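Local structure of nucleoside phosphorylase, putative (3BJE) at residues N105-H108 with A109-Y113; I298-L301 with S302-G306. The protein acts as a homodimeric uridine phosphorylase, in which a nucleoside is split by phosphate into its free base and ribose 1-phosphate. All coordinates share one frame; numbering follows the deposited sequence.

Overall arrangement
Contact 1 comes first along the chain, in the last two turns of helix 97-112, and contact 2 follows much later, in the last turns of helix 295-305. The two lie in series and neither nests in nor crosses the other. Each closes only a helical turn, with no loop between its segments. Their centres lie about 13 Å apart, and they meet where CE1 of His108 packs against CD2 of Leu305 at 3.8 Å. Side chains of contact 1 reach strand 45-49, those of contact 2 strands 308-318 and 207-210. Both helices also touch the second subunit, so this pair of helix ends belongs to the dimer contact region.

Contact 1. Residues N105-H108 with A109-Y113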
# COMPACT_ATOMS: atom_id res chain seq x y z
N ASN A 105 -4.89 2.22 12.76
CA ASN A 105 -5.73 1.32 13.57
C ASN A 105 -4.95 0.78 14.77
O ASN A 105 -5.48 0.71 15.88
CB ASN A 105 -6.24 0.16 12.72
CG ASN A 105 -7.56 0.46 12.07
OD1 ASN A 105 -8.60 0.17 12.66
ND2 ASN A 105 -7.54 1.06 10.89
N GLU A 106 -3.69 0.42 14.53
CA GLU A 106 -2.88 -0.16 15.59
C GLU A 106 -2.46 0.89 16.62
O GLU A 106 -2.50 0.60 17.82
CB GLU A 106 -1.72 -0.96 14.99
CG GLU A 106 -2.26 -2.12 14.17
CD GLU A 106 -1.22 -3.03 13.57
OE1 GLU A 106 -0.01 -2.81 13.77
OE2 GLU A 106 -1.61 -3.99 12.88
N ILE A 107 -2.12 2.10 16.17
CA ILE A 107 -1.90 3.22 17.11
C ILE A 107 -3.16 3.48 17.96
O ILE A 107 -3.08 3.71 19.17
CB ILE A 107 -1.46 4.50 16.36
CG1 ILE A 107 -0.01 4.36 15.84
CG2 ILE A 107 -1.60 5.75 17.27
CD1 ILE A 107 0.36 5.41 14.78
N HIS A 108 -4.32 3.49 17.30
CA HIS A 108 -5.60 3.65 18.02
C HIS A 108 -5.78 2.64 19.13
O HIS A 108 -6.08 3.02 20.26
CB HIS A 108 -6.77 3.62 17.03
CG HIS A 108 -8.11 3.84 17.66
ND1 HIS A 108 -8.33 4.86 18.55
CD2 HIS A 108 -9.28 3.17 17.54
CE1 HIS A 108 -9.59 4.81 18.96
NE2 HIS A 108 -10.19 3.79 18.36
N ALA A 109 -5.52 1.36 18.82
CA ALA A 109 -5.59 0.32 19.83
C ALA A 109 -4.53 0.49 20.93
O ALA A 109 -4.81 0.34 22.12
CB ALA A 109 -5.49 -1.08 19.16
N LEU A 110 -3.30 0.81 20.54
CA LEU A 110 -2.26 1.02 21.55
C LEU A 110 -2.58 2.16 22.52
O LEU A 110 -2.26 2.09 23.72
CB LEU A 110 -0.91 1.22 20.90
CG LEU A 110 -0.34 -0.02 20.21
CD1 LEU A 110 0.90 0.36 19.42
CD2 LEU A 110 0.00 -1.11 21.20
N LYS A 111 -3.20 3.22 22.01
CA LYS A 111 -3.52 4.37 22.85
C LYS A 111 -4.82 4.24 23.62
O LYS A 111 -4.94 4.77 24.73
CB LYS A 111 -3.52 5.64 22.02
CG LYS A 111 -2.10 6.07 21.66
CD LYS A 111 -1.37 6.71 22.86
CE LYS A 111 0.13 6.81 22.62
NZ LYS A 111 0.86 7.37 23.78
N GLU A 112 -5.81 3.57 23.04
CA GLU A 112 -7.17 3.61 23.62
C GLU A 112 -7.76 2.25 24.02
O GLU A 112 -8.83 2.21 24.65
CB GLU A 112 -8.11 4.36 22.68
CG GLU A 112 -7.73 5.81 22.50
CD GLU A 112 -8.80 6.61 21.78
OE1 GLU A 112 -9.97 6.61 22.25
OE2 GLU A 112 -8.46 7.27 20.78
N TYR A 113 -7.09 1.14 23.69
CA TYR A 113 -7.51 -0.15 24.24
C TYR A 113 -6.65 -0.46 25.46
O TYR A 113 -5.43 -0.61 25.35
CB TYR A 113 -7.44 -1.28 23.21
CG TYR A 113 -8.03 -2.57 23.74
CD1 TYR A 113 -9.39 -2.69 23.95
CD2 TYR A 113 -7.22 -3.64 24.09
CE1 TYR A 113 -9.94 -3.85 24.45
CE2 TYR A 113 -7.76 -4.82 24.60
CZ TYR A 113 -9.12 -4.91 24.78
OH TYR A 113 -9.67 -6.06 25.29
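His108 and Glu112, one turn apart, are brought together by different first torsions: CG of His108 points away from its own backbone N (chi1 -177°), whereas CG of Glu112 lies beside its N, and the extended chain beyond it lifts the carboxylate back toward the imidazole. OE2 arrives at the ring edge, in the ring plane, 3.3 Å from CE1, while the carboxylate itself stands almost perpendicular to the ring, at 89°. The two groups share a partner, since the hydroxyl of Tyr307 is hydrogen-bonded to both His108 ND1 and Glu112 OE2; Arg123 adds a salt bridge to the same carboxylate oxygen. At the other nitrogen of the ring, NE2 is bonded to the backbone N of Arg260 of the second subunit. The imidazole is thereby tied at both nitrogens, which should fix its rotation.

The backbone below is helical, with its last turn opening out at Glu112 before Tyr113 leaves helical geometry. Leu110 N bonds to Glu106 O at 2.8 Å, and Lys111 N to Ile107 O at 2.9 Å. Glu112 N reaches His108 O at 2.8 Å, with its N-H bent to 140°. CG of Leu110 lies against Glu106 O at 3.3 Å, and CG of Lys111 rests on Ile107 O; the lysine chain then bends at chi2 and carries NZ to Leu42 O and a salt bridge with Asp44. These i+4 to i bonds are those of an alpha-helix, here the last two turns of helix 97-112, which lie at the dimer interface of this phosphorylase-superfamily fold.

Contact 2. Residues I298-L301 with S302-G306; sequences ICYL and SDMLG
One face of the Tyr300 ring carries a water, 3.6 Å above the plane and over its centre, while Met304 approaches the ring obliquely. The methionine's methyl CE is 3.7 Å from Tyr300 CE2, and its SD lies 5.5 Å from the ring centroid, a Met-aromatic contact across one helical turn. A bend at chi3 (-82°) sets CE beside the phenol end of the ring, whose OH is hydrogen-bonded to Tyr177 O. The water donates to Tyr300 O and to Asp303 OD2, so it links main chain and carboxylate while lying over the ring.

Ser302 folds its hydroxyl back onto its own helix: OG donates to Ile298 O at 2.7 Å, and the same oxygen also accepts Ser302 N, from above the carbonyl plane. Two donors thus grip one carbonyl. At the end of the helix Gly306, with positive phi, closes a Schellman motif.

Around this turn, Ile298, Leu301 and Ser302 pack on helix 97-112, Ile298 and Ser302 also on strand 308-318, and Cys299 and Tyr300 on strand 207-210, while Leu301 and Leu305 meet Phe261 of the second subunit.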
# COMPACT_ATOMS: atom_id res chain seq x y z
N ILE A 298 -4.09 9.59 6.12
CA ILE A 298 -3.59 10.10 7.39
C ILE A 298 -4.51 11.17 7.90
O ILE A 298 -4.89 11.17 9.07
CB ILE A 298 -2.18 10.71 7.23
CG1 ILE A 298 -1.17 9.60 7.00
CG2 ILE A 298 -1.78 11.55 8.45
CD1 ILE A 298 0.21 10.14 6.58
N CYS A 299 -4.83 12.14 7.04
CA CYS A 299 -5.71 13.23 7.44
C CYS A 299 -7.13 12.75 7.80
O CYS A 299 -7.70 13.14 8.82
CB CYS A 299 -5.76 14.29 6.34
SG CYS A 299 -4.21 15.21 6.19
N TYR A 300 -7.70 11.94 6.93
CA TYR A 300 -9.08 11.50 7.11
C TYR A 300 -9.27 10.61 8.33
O TYR A 300 -10.18 10.84 9.15
CB TYR A 300 -9.58 10.76 5.86
CG TYR A 300 -11.05 10.41 5.95
CD1 TYR A 300 -12.03 11.25 5.44
CD2 TYR A 300 -11.45 9.23 6.56
CE1 TYR A 300 -13.37 10.92 5.54
CE2 TYR A 300 -12.79 8.89 6.67
CZ TYR A 300 -13.75 9.75 6.17
OH TYR A 300 -15.09 9.43 6.27
N LEU A 301 -8.45 9.58 8.45
CA LEU A 301 -8.60 8.63 9.54
C LEU A 301 -8.20 9.28 10.88
O LEU A 301 -8.87 9.03 11.88
CB LEU A 301 -7.75 7.40 9.26
CG LEU A 301 -8.20 6.56 8.05
CD1 LEU A 301 -7.25 5.40 7.81
CD2 LEU A 301 -9.60 5.98 8.25
N SER A 302 -7.17 10.14 10.88
CA SER A 302 -6.79 10.85 12.12
C SER A 302 -7.93 11.77 12.57
O SER A 302 -8.30 11.78 13.76
CB SER A 302 -5.48 11.62 11.96
OG SER A 302 -4.40 10.75 11.71
N ASP A 303 -8.48 12.54 11.63
CA ASP A 303 -9.56 13.44 11.97
C ASP A 303 -10.75 12.66 12.51
O ASP A 303 -11.40 13.09 13.46
CB ASP A 303 -9.96 14.31 10.78
CG ASP A 303 -11.23 15.08 11.04
OD1 ASP A 303 -11.16 16.16 11.68
OD2 ASP A 303 -12.31 14.58 10.65
N MET A 304 -11.04 11.51 11.89
CA MET A 304 -12.14 10.66 12.34
C MET A 304 -11.96 10.26 13.81
O MET A 304 -12.95 10.21 14.56
CB MET A 304 -12.27 9.43 11.44
CG MET A 304 -13.31 8.42 11.91
SD MET A 304 -13.70 7.28 10.58
CE MET A 304 -14.88 8.30 9.69
N LEU A 305 -10.72 9.97 14.21
CA LEU A 305 -10.40 9.60 15.60
C LEU A 305 -10.26 10.79 16.55
O LEU A 305 -10.18 10.60 17.76
CB LEU A 305 -9.11 8.79 15.67
CG LEU A 305 -9.13 7.44 14.99
CD1 LEU A 305 -7.75 6.82 15.09
CD2 LEU A 305 -10.20 6.56 15.63
N GLY A 306 -10.26 12.00 16.01
CA GLY A 306 -9.99 13.19 16.80
C GLY A 306 -8.52 13.46 17.10
O GLY A 306 -8.22 14.30 17.96
O HOH W 1 -12.33 12.55 8.82